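Long-range contacts in Baccell_00856 (Bacteroides cellulosilyticus DSM 14838, PDB 5MVH), which is a beta-propeller glycoside hydrolase, probably a rhamnosidase that cleaves rhamnose-containing glycans: residues Gly341-Ile346 / Ala359-Val364; Leu63-Arg68 / Tyr123-Gly128; Gln193-Trp198 / Glu216-Glu221. All blocks are in the same frame, centred on the assembly; numbering follows the deposited sequence.

Contact 1. Residues Gly341-Ile346 / Ala359-Val364; sequences GEIFYI and AHAAAV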
loop_
_atom_site.group_PDB
_atom_site.type_symbol
_atom_site.label_atom_id
_atom_site.label_comp_id
_atom_site.label_asym_id
_atom_site.label_seq_id
_atom_site.Cartn_x
_atom_site.Cartn_y
_atom_site.Cartn_z
ATOM N N GLY A 341 1.495 -15.987 12.198
ATOM C CA GLY A 341 2.615 -15.501 13.067
ATOM C C GLY A 341 4.028 -15.554 12.489
ATOM O O GLY A 341 4.941 -14.949 13.057
ATOM N N GLU A 342 4.220 -16.267 11.377
ATOM C CA GLU A 342 5.412 -16.089 10.546
ATOM C C GLU A 342 5.246 -14.755 9.799
ATOM O O GLU A 342 4.168 -14.466 9.246
ATOM C CB GLU A 342 5.596 -17.256 9.569
ATOM C CG GLU A 342 6.901 -17.199 8.780
ATOM C CD GLU A 342 7.007 -18.282 7.717
ATOM O OE1 GLU A 342 6.039 -19.042 7.509
ATOM O OE2 GLU A 342 8.052 -18.385 7.070
ATOM N N ILE A 343 6.290 -13.923 9.851
ATOM C CA ILE A 343 6.279 -12.571 9.287
ATOM C C ILE A 343 7.389 -12.387 8.248
ATOM O O ILE A 343 8.565 -12.613 8.551
ATOM C CB ILE A 343 6.549 -11.466 10.350
ATOM C CG1 ILE A 343 5.706 -11.663 11.600
ATOM C CG2 ILE A 343 6.258 -10.081 9.772
ATOM C CD1 ILE A 343 4.215 -11.621 11.335
ATOM N N PHE A 344 7.005 -11.923 7.062
ATOM C CA PHE A 344 7.950 -11.389 6.071
ATOM C C PHE A 344 7.796 -9.875 6.063
ATOM O O PHE A 344 6.694 -9.363 5.820
ATOM C CB PHE A 344 7.635 -11.934 4.677
ATOM C CG PHE A 344 7.804 -13.427 4.537
ATOM C CD1 PHE A 344 6.856 -14.302 5.056
ATOM C CD2 PHE A 344 8.890 -13.960 3.840
ATOM C CE1 PHE A 344 6.997 -15.682 4.909
ATOM C CE2 PHE A 344 9.027 -15.342 3.677
ATOM C CZ PHE A 344 8.081 -16.201 4.224
ATOM N N TYR A 345 8.893 -9.171 6.339
ATOM C CA TYR A 345 8.888 -7.729 6.527
ATOM C C TYR A 345 9.891 -7.191 5.533
ATOM O O TYR A 345 11.126 -7.396 5.678
ATOM C CB TYR A 345 9.249 -7.426 7.988
ATOM C CG TYR A 345 9.059 -6.005 8.461
ATOM C CD1 TYR A 345 9.907 -4.978 8.021
ATOM C CD2 TYR A 345 8.080 -5.682 9.402
ATOM C CE1 TYR A 345 9.749 -3.672 8.483
ATOM C CE2 TYR A 345 7.922 -4.387 9.852
ATOM C CZ TYR A 345 8.770 -3.389 9.412
ATOM O OH TYR A 345 8.610 -2.111 9.835
ATOM N N ILE A 346 9.381 -6.525 4.497
ATOM C CA ILE A 346 10.204 -6.121 3.364
ATOM C C ILE A 346 10.602 -4.641 3.513
ATOM O O ILE A 346 9.744 -3.777 3.767
ATOM C CB ILE A 346 9.454 -6.349 2.021
ATOM C CG1 ILE A 346 8.962 -7.814 1.876
ATOM C CG2 ILE A 346 10.322 -5.909 0.856
ATOM C CD1 ILE A 346 10.059 -8.872 1.802
ATOM N N ALA A 359 13.408 -8.767 6.461
ATOM C CA ALA A 359 13.446 -9.075 7.879
ATOM C C ALA A 359 12.395 -10.160 8.091
ATOM O O ALA A 359 11.223 -9.957 7.774
ATOM C CB ALA A 359 13.135 -7.829 8.704
ATOM N N HIS A 360 12.807 -11.330 8.579
ATOM C CA HIS A 360 11.901 -12.473 8.698
ATOM C C HIS A 360 11.820 -12.926 10.140
ATOM O O HIS A 360 12.851 -13.010 10.791
ATOM C CB HIS A 360 12.365 -13.631 7.813
ATOM C CG HIS A 360 11.525 -14.862 7.932
ATOM N ND1 HIS A 360 11.856 -15.905 8.767
ATOM C CD2 HIS A 360 10.371 -15.227 7.315
ATOM C CE1 HIS A 360 10.943 -16.858 8.670
ATOM N NE2 HIS A 360 10.031 -16.476 7.789
ATOM N N ALA A 361 10.599 -13.203 10.630
ATOM C CA ALA A 361 10.404 -13.779 11.945
ATOM C C ALA A 361 9.636 -15.071 11.786
ATOM O O ALA A 361 8.577 -15.089 11.165
ATOM C CB ALA A 361 9.641 -12.821 12.840
ATOM N N ALA A 362 10.171 -16.158 12.336
ATOM C CA ALA A 362 9.454 -17.425 12.392
ATOM C C ALA A 362 8.185 -17.327 13.216
ATOM O O ALA A 362 7.175 -17.973 12.908
ATOM C CB ALA A 362 10.358 -18.512 12.981
ATOM N N ALA A 363 8.249 -16.535 14.284
ATOM C CA ALA A 363 7.110 -16.317 15.178
ATOM C C ALA A 363 7.193 -14.888 15.632
ATOM O O ALA A 363 8.166 -14.506 16.259
ATOM C CB ALA A 363 7.180 -17.257 16.378
ATOM N N VAL A 364 6.189 -14.085 15.290
ATOM C CA VAL A 364 6.197 -12.665 15.635
ATOM C C VAL A 364 6.287 -12.459 17.153
ATOM O O VAL A 364 6.985 -11.563 17.616
ATOM C CB VAL A 364 4.972 -11.907 15.061
ATOM C CG1 VAL A 364 3.652 -12.343 15.701
ATOM C CG2 VAL A 364 5.157 -10.393 15.173
#
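Glu342 and His360 meet through their polar ends on one face of a beta hairpin. His360 NE2 donates to Glu342 OE2 at 2.8 Å. The oxygen lies in the ring plane and accepts through its anti lone pair, while the carboxylate stands nearly perpendicular to the imidazole. CG of Glu342 is anti to the backbone N (chi1 -174°), and the extended chain carries OE2 to the ring edge. The same imidazole makes a T-shaped stack. Its CD2 edge sits over the centre of the Phe344 ring, with centroids 4.9 Å apart.

On the opposite face the contacts are apolar. Ile343 CG1 packs 3.5 Å from Val364 CB, and the CB atoms of Tyr345 and Ala359 are 4.0 Å apart.

The backbones pair antiparallel. Ile343 and Ala361 exchange two hydrogen bonds, as do Tyr345 and Ala359. Beyond the Ile343-Ala361 pair, Val364 N donates to Gly341 O at 2.7 Å.

The hairpin forms the two middle strands of a four-stranded propeller blade. Strand 335-339 flanks strand 342-347, and strand 369-373 flanks strand 357-361. Trp369 touches the Ile343 face. Leu397 of strand 397-402 packs on Phe344.

Contact 2. Residues Leu63-Arg68 / Tyr123-Gly128; sequences LVLGKR and YTLELG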
loop_
_atom_site.group_PDB
_atom_site.type_symbol
_atom_site.label_atom_id
_atom_site.label_comp_id
_atom_site.label_asym_id
_atom_site.label_seq_id
_atom_site.Cartn_x
_atom_site.Cartn_y
_atom_site.Cartn_z
ATOM N N LEU A 63 1.563 4.771 -19.429
ATOM C CA LEU A 63 1.007 3.695 -18.621
ATOM C C LEU A 63 1.066 2.410 -19.418
ATOM O O LEU A 63 0.452 2.312 -20.471
ATOM C CB LEU A 63 -0.430 4.026 -18.191
ATOM C CG LEU A 63 -1.345 2.943 -17.597
ATOM C CD1 LEU A 63 -0.727 2.203 -16.423
ATOM C CD2 LEU A 63 -2.635 3.610 -17.161
ATOM N N VAL A 64 1.849 1.459 -18.905
ATOM C CA VAL A 64 2.016 0.121 -19.463
ATOM C C VAL A 64 1.300 -0.894 -18.585
ATOM O O VAL A 64 1.408 -0.826 -17.357
ATOM C CB VAL A 64 3.515 -0.246 -19.560
ATOM C CG1 VAL A 64 3.708 -1.684 -20.023
ATOM C CG2 VAL A 64 4.207 0.740 -20.482
ATOM N N LEU A 65 0.541 -1.794 -19.216
ATOM C CA LEU A 65 -0.037 -2.979 -18.547
ATOM C C LEU A 65 0.676 -4.227 -19.012
ATOM O O LEU A 65 1.107 -4.313 -20.164
ATOM C CB LEU A 65 -1.531 -3.120 -18.823
ATOM C CG LEU A 65 -2.401 -1.920 -18.569
ATOM C CD1 LEU A 65 -3.837 -2.176 -19.026
ATOM C CD2 LEU A 65 -2.381 -1.553 -17.089
ATOM N N GLY A 66 0.820 -5.198 -18.117
ATOM C CA GLY A 66 1.394 -6.481 -18.485
ATOM C C GLY A 66 0.631 -7.626 -17.851
ATOM O O GLY A 66 -0.047 -7.458 -16.816
ATOM N N LYS A 67 0.722 -8.792 -18.485
ATOM C CA LYS A 67 0.238 -10.022 -17.887
ATOM C C LYS A 67 1.116 -11.225 -18.227
ATOM O O LYS A 67 1.851 -11.226 -19.205
ATOM C CB LYS A 67 -1.207 -10.279 -18.269
ATOM C CG LYS A 67 -1.433 -10.736 -19.700
ATOM C CD LYS A 67 -2.920 -10.843 -20.037
ATOM C CE LYS A 67 -3.490 -12.221 -19.725
ATOM N NZ LYS A 67 -4.923 -12.349 -20.157
ATOM N N ARG A 68 1.029 -12.239 -17.381
ATOM C CA ARG A 68 1.684 -13.506 -17.614
ATOM C C ARG A 68 0.848 -14.579 -16.959
ATOM O O ARG A 68 0.062 -14.302 -16.052
ATOM C CB ARG A 68 3.107 -13.527 -17.044
ATOM C CG ARG A 68 3.208 -13.364 -15.532
ATOM C CD ARG A 68 4.496 -13.956 -14.983
ATOM N NE ARG A 68 4.712 -13.634 -13.566
ATOM C CZ ARG A 68 5.692 -14.136 -12.817
ATOM N NH1 ARG A 68 6.549 -15.022 -13.332
ATOM N NH2 ARG A 68 5.821 -13.775 -11.544
ATOM N N TYR A 123 -9.796 -9.871 -18.237
ATOM C CA TYR A 123 -8.472 -10.438 -18.435
ATOM C C TYR A 123 -7.739 -9.882 -19.654
ATOM O O TYR A 123 -6.862 -10.557 -20.195
ATOM C CB TYR A 123 -8.558 -11.993 -18.470
ATOM C CG TYR A 123 -9.231 -12.570 -17.229
ATOM C CD1 TYR A 123 -8.616 -12.486 -15.976
ATOM C CD2 TYR A 123 -10.498 -13.160 -17.291
ATOM C CE1 TYR A 123 -9.230 -12.998 -14.834
ATOM C CE2 TYR A 123 -11.115 -13.673 -16.155
ATOM C CZ TYR A 123 -10.486 -13.594 -14.929
ATOM O OH TYR A 123 -11.100 -14.097 -13.788
ATOM N N THR A 124 -8.090 -8.666 -20.087
ATOM C CA THR A 124 -7.569 -8.116 -21.345
ATOM C C THR A 124 -6.899 -6.766 -21.120
ATOM O O THR A 124 -7.429 -5.929 -20.390
ATOM C CB THR A 124 -8.702 -7.982 -22.383
ATOM O OG1 THR A 124 -9.348 -9.248 -22.540
ATOM C CG2 THR A 124 -8.152 -7.485 -23.739
ATOM N N LEU A 125 -5.749 -6.558 -21.753
ATOM C CA LEU A 125 -4.981 -5.317 -21.598
ATOM C C LEU A 125 -5.423 -4.271 -22.610
ATOM O O LEU A 125 -4.674 -3.893 -23.519
ATOM C CB LEU A 125 -3.485 -5.570 -21.739
ATOM C CG LEU A 125 -2.943 -6.749 -20.934
ATOM C CD1 LEU A 125 -1.446 -6.832 -21.110
ATOM C CD2 LEU A 125 -3.314 -6.619 -19.455
ATOM N N GLU A 126 -6.657 -3.852 -22.483
ATOM C CA GLU A 126 -7.232 -2.821 -23.334
ATOM C C GLU A 126 -8.062 -1.951 -22.424
ATOM O O GLU A 126 -9.048 -2.438 -21.863
ATOM C CB GLU A 126 -8.126 -3.476 -24.394
ATOM C CG GLU A 126 -8.670 -2.508 -25.437
ATOM C CD GLU A 126 -7.588 -2.046 -26.390
ATOM O OE1 GLU A 126 -7.386 -0.830 -26.521
ATOM O OE2 GLU A 126 -6.941 -2.906 -27.022
ATOM N N LEU A 127 -7.693 -0.678 -22.261
ATOM C CA LEU A 127 -8.466 0.206 -21.397
ATOM C C LEU A 127 -9.476 1.029 -22.166
ATOM O O LEU A 127 -9.181 1.557 -23.239
ATOM C CB LEU A 127 -7.560 1.141 -20.598
ATOM C CG LEU A 127 -6.517 0.408 -19.749
ATOM C CD1 LEU A 127 -5.582 1.412 -19.100
ATOM C CD2 LEU A 127 -7.184 -0.473 -18.704
ATOM N N GLY A 128 -10.655 1.194 -21.575
ATOM C CA GLY A 128 -11.628 2.131 -22.083
ATOM C C GLY A 128 -11.248 3.555 -21.745
ATOM O O GLY A 128 -10.169 3.829 -21.183
#
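Leu65 and Leu127 reach toward each other tip to tip, with Leu65 CD1 3.8 Å from Leu127 CD2. This is the tightly packed part of the contact. Leu63 meets the same leucine at about a right angle, its CD2 lying 4.2 Å from Leu127 CD1. Leu125 packs farther along, against Leu65 and Gly66. Its CD2 touches Leu65 CB at 4.0 Å, and its CD1 rests on the backbone at Leu65 O and Gly66 CA. Leu125 is the centre of an inverse gamma turn, and its side chain points toward the strand. Leu103 and Leu105 of strand 103-107 add to this leucine cluster.

The polar side is more open. Lys67 and Tyr123 are partly exposed, and a single hydrogen bond joins them. CG of Lys67 lies between the backbone N and the carbonyl carbon (chi1 74°), and the chain bends at chi3 (-89°). Its CD passes Leu125 CG at 4.2 Å before NZ meets Tyr123 O at 2.6 Å, in the carbonyl plane. Glu51 forms a salt bridge with the same NZ. The Tyr123 ring turns off from the strand, and its OH bonds to Gln48.

The contact lays the loop after strand 116-118 alongside strand 62-69 of a propeller blade, running nearly antiparallel to it. No backbone hydrogen bond joins the two segments. The chemistry implies that the loop is held by side chains: leucines supply the apolar packing, and one lysine ties down a carbonyl at the end while its charge is probably balanced by Glu51.

Contact 3. Residues Gln193-Trp198 / Glu216-Glu221; sequences QRNAYW and ETWHVE
Arg194 and Glu216 are brought together by two bent side chains. Arg194 has CG between its backbone N and carbonyl carbon (chi1 62°) and turns again at chi3 (51°). Glu216 leaves the backbone pointing away, and its bend at chi2 (-47°) brings the carboxylate back. The result is a side-on, two-nitrogen salt bridge at the edge of a beta-propeller blade. It joins the residue just before strand 195-202 to the loop after strand 208-215.

Arg194 NE donates to Glu216 OE1 at 2.8 Å. The oxygen lies in the guanidinium plane and uses its syn lone pair. Arg194 NH2 reaches Glu216 OE2 at 3.1 Å, a more bent bond tilted out of both planes. His224 also bonds to Glu216 OE1, so two residues grip that oxygen. A methionine in place of Arg194 would remove both N-H bonds and would probably leave the Glu216 carboxylate without its charge partner here, still held on OE1 by His224 but freer to turn.

Farther along, the Asn195 and Trp218 side chains cross at about a right angle. Within the loop, Thr217 forms an ST turn: its OG1 accepts from His219 N at 3.1 Å.

A water bridges the two segments, 3.1 Å from Gln193 O and 2.7 Å from Glu216 OE2.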
loop_
_atom_site.group_PDB
_atom_site.type_symbol
_atom_site.label_atom_id
_atom_site.label_comp_id
_atom_site.label_asym_id
_atom_site.label_seq_id
_atom_site.Cartn_x
_atom_site.Cartn_y
_atom_site.Cartn_z
ATOM N N GLN A 193 -9.059 20.547 12.453
ATOM C CA GLN A 193 -8.043 20.711 13.468
ATOM C C GLN A 193 -6.756 20.021 13.047
ATOM O O GLN A 193 -5.680 20.629 13.097
ATOM C CB GLN A 193 -8.539 20.061 14.757
ATOM C CG GLN A 193 -7.744 20.378 15.993
ATOM C CD GLN A 193 -8.365 21.504 16.771
ATOM O OE1 GLN A 193 -7.753 22.555 16.927
ATOM N NE2 GLN A 193 -9.601 21.294 17.254
ATOM N N ARG A 194 -6.888 18.733 12.684
ATOM C CA ARG A 194 -5.782 17.852 12.378
ATOM C C ARG A 194 -5.985 17.115 11.063
ATOM O O ARG A 194 -7.091 17.053 10.500
ATOM C CB ARG A 194 -5.566 16.828 13.493
ATOM C CG ARG A 194 -6.734 15.858 13.762
ATOM C CD ARG A 194 -6.511 15.013 15.033
ATOM N NE ARG A 194 -6.170 15.908 16.136
ATOM C CZ ARG A 194 -7.036 16.649 16.832
ATOM N NH1 ARG A 194 -8.356 16.570 16.632
ATOM N NH2 ARG A 194 -6.572 17.493 17.754
ATOM N N ASN A 195 -4.875 16.562 10.603
ATOM C CA ASN A 195 -4.792 15.797 9.376
ATOM C C ASN A 195 -4.611 14.323 9.732
ATOM O O ASN A 195 -4.248 13.986 10.851
ATOM C CB ASN A 195 -3.593 16.295 8.609
ATOM C CG ASN A 195 -3.689 17.773 8.329
ATOM O OD1 ASN A 195 -2.812 18.576 8.716
ATOM N ND2 ASN A 195 -4.774 18.149 7.685
ATOM N N ALA A 196 -4.856 13.460 8.747
ATOM C CA ALA A 196 -4.728 12.020 8.931
ATOM C C ALA A 196 -4.200 11.406 7.653
ATOM O O ALA A 196 -4.451 11.946 6.581
ATOM C CB ALA A 196 -6.063 11.416 9.294
ATOM N N TYR A 197 -3.435 10.312 7.803
ATOM C CA TYR A 197 -2.799 9.567 6.699
ATOM C C TYR A 197 -2.964 8.085 6.986
ATOM O O TYR A 197 -2.505 7.609 8.002
ATOM C CB TYR A 197 -1.296 9.908 6.606
ATOM C CG TYR A 197 -1.084 11.370 6.303
ATOM C CD1 TYR A 197 -1.068 11.825 4.997
ATOM C CD2 TYR A 197 -0.988 12.299 7.313
ATOM C CE1 TYR A 197 -0.921 13.168 4.710
ATOM C CE2 TYR A 197 -0.852 13.657 7.022
ATOM C CZ TYR A 197 -0.818 14.071 5.736
ATOM O OH TYR A 197 -0.665 15.422 5.471
ATOM N N TRP A 198 -3.566 7.361 6.053
ATOM C CA TRP A 198 -4.083 6.015 6.298
ATOM C C TRP A 198 -3.486 4.967 5.374
ATOM O O TRP A 198 -2.867 5.276 4.355
ATOM C CB TRP A 198 -5.602 5.999 6.142
ATOM C CG TRP A 198 -6.087 6.610 4.836
ATOM C CD1 TRP A 198 -6.149 6.002 3.602
ATOM C CD2 TRP A 198 -6.524 7.939 4.641
ATOM N NE1 TRP A 198 -6.620 6.886 2.663
ATOM C CE2 TRP A 198 -6.859 8.083 3.274
ATOM C CE3 TRP A 198 -6.690 9.039 5.492
ATOM C CZ2 TRP A 198 -7.350 9.285 2.747
ATOM C CZ3 TRP A 198 -7.166 10.213 4.966
ATOM C CH2 TRP A 198 -7.501 10.327 3.614
ATOM N N GLU A 216 -0.940 16.905 13.514
ATOM C CA GLU A 216 -1.530 18.139 14.067
ATOM C C GLU A 216 -1.423 19.367 13.194
ATOM O O GLU A 216 -2.411 20.093 13.059
ATOM C CB GLU A 216 -0.954 18.463 15.458
ATOM C CG GLU A 216 -1.426 17.522 16.561
ATOM C CD GLU A 216 -2.931 17.262 16.564
ATOM O OE1 GLU A 216 -3.339 16.113 16.248
ATOM O OE2 GLU A 216 -3.727 18.203 16.882
ATOM N N THR A 217 -0.243 19.604 12.626
ATOM C CA THR A 217 -0.024 20.742 11.741
ATOM C C THR A 217 0.082 20.237 10.305
ATOM O O THR A 217 -0.241 19.086 10.023
ATOM C CB THR A 217 1.216 21.558 12.135
ATOM O OG1 THR A 217 2.404 20.821 11.808
ATOM C CG2 THR A 217 1.205 21.917 13.629
ATOM N N TRP A 218 0.491 21.096 9.379
ATOM C CA TRP A 218 0.735 20.672 8.012
ATOM C C TRP A 218 2.078 19.962 7.866
ATOM O O TRP A 218 2.311 19.355 6.840
ATOM C CB TRP A 218 0.705 21.878 7.053
ATOM C CG TRP A 218 -0.611 22.623 7.096
ATOM C CD1 TRP A 218 -0.827 23.894 7.571
ATOM C CD2 TRP A 218 -1.890 22.134 6.675
ATOM N NE1 TRP A 218 -2.153 24.230 7.436
ATOM C CE2 TRP A 218 -2.831 23.163 6.906
ATOM C CE3 TRP A 218 -2.330 20.938 6.100
ATOM C CZ2 TRP A 218 -4.193 23.016 6.601
ATOM C CZ3 TRP A 218 -3.696 20.799 5.787
ATOM C CH2 TRP A 218 -4.598 21.819 6.054
ATOM N N HIS A 219 2.938 20.047 8.876
ATOM C CA HIS A 219 4.333 19.576 8.784
ATOM C C HIS A 219 4.464 18.144 9.304
ATOM O O HIS A 219 3.915 17.814 10.349
ATOM C CB HIS A 219 5.285 20.482 9.583
ATOM N N VAL A 220 5.213 17.333 8.564
ATOM C CA VAL A 220 5.442 15.894 8.865
ATOM C C VAL A 220 5.928 15.590 10.279
ATOM O O VAL A 220 5.592 14.533 10.846
ATOM C CB VAL A 220 6.439 15.283 7.863
ATOM C CG1 VAL A 220 7.842 15.902 8.018
ATOM C CG2 VAL A 220 6.478 13.775 7.990
ATOM N N GLU A 221 6.698 16.506 10.867
ATOM C CA GLU A 221 7.191 16.301 12.254
ATOM C C GLU A 221 6.077 16.241 13.300
ATOM O O GLU A 221 6.320 15.777 14.402
ATOM C CB GLU A 221 8.262 17.326 12.672
ATOM C CG GLU A 221 7.816 18.767 12.624
ATOM C CD GLU A 221 8.188 19.448 11.318
ATOM O OE1 GLU A 221 8.001 18.836 10.208
ATOM O OE2 GLU A 221 8.650 20.599 11.410
HETATM O O HOH W 1 -4.003 20.591 15.663
#

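Overall arrangement
The three contacts belong to three different sheets of the propeller and do not touch. Contacts 2 and 3 are farthest apart, with centres 36 Å apart on opposite sides of the chain's centre. Contact 1 is buried and lies within one blade, where backbone pairing does most of the joining. Contact 2 is partly buried. It brings a distant loop onto a blade strand, chiefly through leucines. Contact 3 is at the surface and relies on a salt bridge and water. Polar side-chain bonds occur in all three. They supplement backbone pairing in contact 1 and apolar packing in contact 2, but they carry contact 3.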